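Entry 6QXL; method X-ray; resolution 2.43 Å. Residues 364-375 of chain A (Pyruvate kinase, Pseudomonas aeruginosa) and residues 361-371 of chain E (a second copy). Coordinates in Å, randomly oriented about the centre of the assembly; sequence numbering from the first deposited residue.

Chain A, residues 364-375: ALASMYTANHFP
Chain E 361-371: ESIALASMYTA

How do the two copies meet? Each contributes a helix, phi/psi near -63/-42 over residues 364-371 of chain A and 361-371 of chain E, and the axes approach to 9.5 Å with N-to-C directions 137° apart. In chain A, Asn A372 follows at -68/-16 and His A373 at -112/-23. Register centres on Ala A366 and Ala E366, whose CA atoms lie 5.8 Å apart.

What do the tyrosines do? Tyr A369 and Tyr E369 both take chi1 t (171°) and chi2 82°, which lays their rings in an offset stack, centroids 4.6 Å apart and planes 2° from parallel. Each CB lies over the other's ring: Tyr A369 CB is 4.2 Å from the Tyr E369 ring centroid, and Tyr E369 CB 4.1 Å from that of Tyr A369. The Tyr A369 ring passes Ala E366, CE2 to CA 4.0 Å, and its OH lies 4.0 Å from Leu E365 CB. Leu A365 and Leu E365 are both m, t. One water donates to Leu A365 O (2.9 Å) and Tyr E369 OH (2.8 Å), bridging the helices.

Why are the threonines m? At chi1 -58°, Thr A370 OG1 donates to Ala A366 O (2.8 Å) in its own helix, while also packing 3.3 Å from Ala E366 CB; Thr E370 repeats this.

What do His A373 and Phe A374 add? His A373, chi1 m, donates from ND1 to Tyr A369 O (2.8 Å, 172°). Phe A374, phi/psi -104/95 and chi1 t, brings CB 3.5 Å from Ser E362 OG.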

# COMPACT_ATOMS: atom_id res chain seq x y z
N ALA A 364 -13.97 8.98 19.43
CA ALA A 364 -13.22 7.77 19.80
C ALA A 364 -12.12 7.50 18.78
O ALA A 364 -10.94 7.38 19.14
CB ALA A 364 -14.14 6.58 19.91
N LEU A 365 -12.49 7.48 17.50
CA LEU A 365 -11.51 7.22 16.46
C LEU A 365 -10.42 8.27 16.43
O LEU A 365 -9.24 7.95 16.29
CB LEU A 365 -12.18 7.08 15.11
CG LEU A 365 -13.12 5.87 15.08
CD1 LEU A 365 -13.89 5.75 13.80
CD2 LEU A 365 -12.36 4.57 15.35
N ALA A 366 -10.81 9.54 16.62
CA ALA A 366 -9.85 10.62 16.59
C ALA A 366 -8.85 10.52 17.73
O ALA A 366 -7.69 10.90 17.57
CB ALA A 366 -10.57 11.95 16.63
N SER A 367 -9.29 9.99 18.87
CA SER A 367 -8.41 9.82 20.01
C SER A 367 -7.40 8.72 19.77
O SER A 367 -6.22 8.86 20.11
CB SER A 367 -9.21 9.51 21.28
OG SER A 367 -10.19 10.49 21.51
N MET A 368 -7.86 7.61 19.20
CA MET A 368 -6.92 6.52 18.89
C MET A 368 -5.89 6.95 17.87
O MET A 368 -4.69 6.69 18.04
CB MET A 368 -7.65 5.27 18.44
CG MET A 368 -8.57 4.71 19.51
SD MET A 368 -7.82 4.55 21.14
CE MET A 368 -6.69 3.19 20.88
N TYR A 369 -6.33 7.68 16.83
CA TYR A 369 -5.40 8.30 15.89
C TYR A 369 -4.39 9.18 16.61
O TYR A 369 -3.19 9.05 16.41
CB TYR A 369 -6.15 9.10 14.86
CG TYR A 369 -5.29 9.96 13.96
CD1 TYR A 369 -4.65 9.40 12.85
CD2 TYR A 369 -5.14 11.32 14.21
CE1 TYR A 369 -3.90 10.20 12.01
CE2 TYR A 369 -4.40 12.11 13.34
CZ TYR A 369 -3.79 11.55 12.24
OH TYR A 369 -3.07 12.35 11.39
N THR A 370 -4.88 10.07 17.46
CA THR A 370 -3.98 10.99 18.14
C THR A 370 -2.99 10.24 19.03
O THR A 370 -1.79 10.51 19.00
CB THR A 370 -4.77 12.01 18.96
OG1 THR A 370 -5.65 12.71 18.08
CG2 THR A 370 -3.85 12.99 19.63
N ALA A 371 -3.49 9.30 19.82
CA ALA A 371 -2.64 8.56 20.76
C ALA A 371 -1.59 7.72 20.05
O ALA A 371 -0.44 7.65 20.48
CB ALA A 371 -3.47 7.69 21.67
N ASN A 372 -1.97 7.09 18.94
CA ASN A 372 -1.01 6.29 18.19
C ASN A 372 0.08 7.09 17.52
O ASN A 372 1.06 6.51 17.13
CB ASN A 372 -1.72 5.41 17.14
CG ASN A 372 -2.23 4.10 17.73
OD1 ASN A 372 -2.17 3.86 18.93
ND2 ASN A 372 -2.72 3.26 16.87
N HIS A 373 -0.08 8.41 17.38
CA HIS A 373 0.94 9.23 16.71
C HIS A 373 1.68 10.21 17.59
O HIS A 373 2.77 10.60 17.23
CB HIS A 373 0.33 9.92 15.52
CG HIS A 373 -0.11 8.98 14.44
ND1 HIS A 373 -1.37 8.42 14.43
CD2 HIS A 373 0.54 8.46 13.37
CE1 HIS A 373 -1.48 7.63 13.38
NE2 HIS A 373 -0.33 7.60 12.75
N PHE A 374 1.11 10.63 18.72
CA PHE A 374 1.80 11.52 19.66
C PHE A 374 2.25 10.63 20.83
O PHE A 374 1.48 10.39 21.75
CB PHE A 374 0.87 12.69 20.07
CG PHE A 374 1.50 13.75 20.99
CD1 PHE A 374 2.85 14.12 20.91
CD2 PHE A 374 0.70 14.43 21.93
CE1 PHE A 374 3.37 15.12 21.74
CE2 PHE A 374 1.22 15.42 22.75
CZ PHE A 374 2.56 15.77 22.65
N PRO A 375 3.49 10.15 20.80
CA PRO A 375 3.90 9.13 21.77
C PRO A 375 4.03 9.63 23.22
O PRO A 375 4.06 8.83 24.15
CB PRO A 375 5.26 8.70 21.25
CG PRO A 375 5.82 9.97 20.70
CD PRO A 375 4.66 10.69 20.07
N GLU E 361 -0.13 20.85 17.36
CA GLU E 361 0.01 20.08 16.13
C GLU E 361 -0.97 18.90 16.12
O GLU E 361 -1.68 18.69 15.15
CB GLU E 361 1.45 19.61 15.96
CG GLU E 361 1.90 19.19 14.57
CD GLU E 361 3.38 18.79 14.55
OE1 GLU E 361 4.18 19.34 15.39
OE2 GLU E 361 3.76 17.92 13.69
N SER E 362 -1.03 18.17 17.23
CA SER E 362 -1.89 16.98 17.33
C SER E 362 -3.37 17.27 17.17
O SER E 362 -4.07 16.50 16.52
CB SER E 362 -1.65 16.24 18.63
OG SER E 362 -0.40 15.57 18.55
N ILE E 363 -3.84 18.37 17.74
CA ILE E 363 -5.24 18.72 17.61
C ILE E 363 -5.56 19.12 16.18
O ILE E 363 -6.64 18.79 15.65
CB ILE E 363 -5.64 19.86 18.57
CG1 ILE E 363 -5.44 19.46 20.03
CG2 ILE E 363 -7.10 20.29 18.34
CD1 ILE E 363 -6.51 18.50 20.54
N ALA E 364 -4.64 19.84 15.54
CA ALA E 364 -4.85 20.19 14.14
C ALA E 364 -4.96 18.93 13.28
O ALA E 364 -5.95 18.76 12.54
CB ALA E 364 -3.72 21.06 13.64
N LEU E 365 -4.00 18.03 13.43
CA LEU E 365 -4.00 16.80 12.65
C LEU E 365 -5.24 15.96 12.94
O LEU E 365 -5.87 15.43 12.02
CB LEU E 365 -2.74 16.01 12.86
CG LEU E 365 -1.52 16.79 12.34
CD1 LEU E 365 -0.19 16.13 12.60
CD2 LEU E 365 -1.64 17.09 10.83
N ALA E 366 -5.63 15.90 14.21
CA ALA E 366 -6.78 15.11 14.60
C ALA E 366 -8.07 15.66 14.00
O ALA E 366 -8.98 14.88 13.68
CB ALA E 366 -6.89 15.05 16.11
N SER E 367 -8.13 16.97 13.83
CA SER E 367 -9.30 17.60 13.23
C SER E 367 -9.40 17.31 11.76
O SER E 367 -10.49 17.03 11.25
CB SER E 367 -9.28 19.12 13.45
OG SER E 367 -9.14 19.44 14.82
N MET E 368 -8.28 17.37 11.06
CA MET E 368 -8.30 17.05 9.62
C MET E 368 -8.67 15.59 9.40
O MET E 368 -9.50 15.30 8.54
CB MET E 368 -6.98 17.38 8.97
CG MET E 368 -6.66 18.85 9.02
SD MET E 368 -8.03 19.94 8.52
CE MET E 368 -8.08 19.67 6.77
N TYR E 369 -8.11 14.69 10.22
CA TYR E 369 -8.54 13.30 10.20
C TYR E 369 -10.05 13.17 10.41
O TYR E 369 -10.74 12.52 9.64
CB TYR E 369 -7.80 12.50 11.26
CG TYR E 369 -8.31 11.09 11.46
CD1 TYR E 369 -7.92 10.05 10.62
CD2 TYR E 369 -9.17 10.80 12.53
CE1 TYR E 369 -8.36 8.77 10.85
CE2 TYR E 369 -9.61 9.51 12.75
CZ TYR E 369 -9.21 8.50 11.92
OH TYR E 369 -9.65 7.22 12.16
N THR E 370 -10.56 13.82 11.45
CA THR E 370 -11.97 13.70 11.74
C THR E 370 -12.83 14.25 10.61
O THR E 370 -13.79 13.61 10.18
CB THR E 370 -12.30 14.41 13.06
OG1 THR E 370 -11.52 13.82 14.10
CG2 THR E 370 -13.77 14.25 13.40
N ALA E 371 -12.48 15.43 10.12
CA ALA E 371 -13.26 16.08 9.06
C ALA E 371 -13.26 15.30 7.76
O ALA E 371 -14.28 15.18 7.10
CB ALA E 371 -12.77 17.50 8.82
O HOH W 1 -8.57 5.88 14.43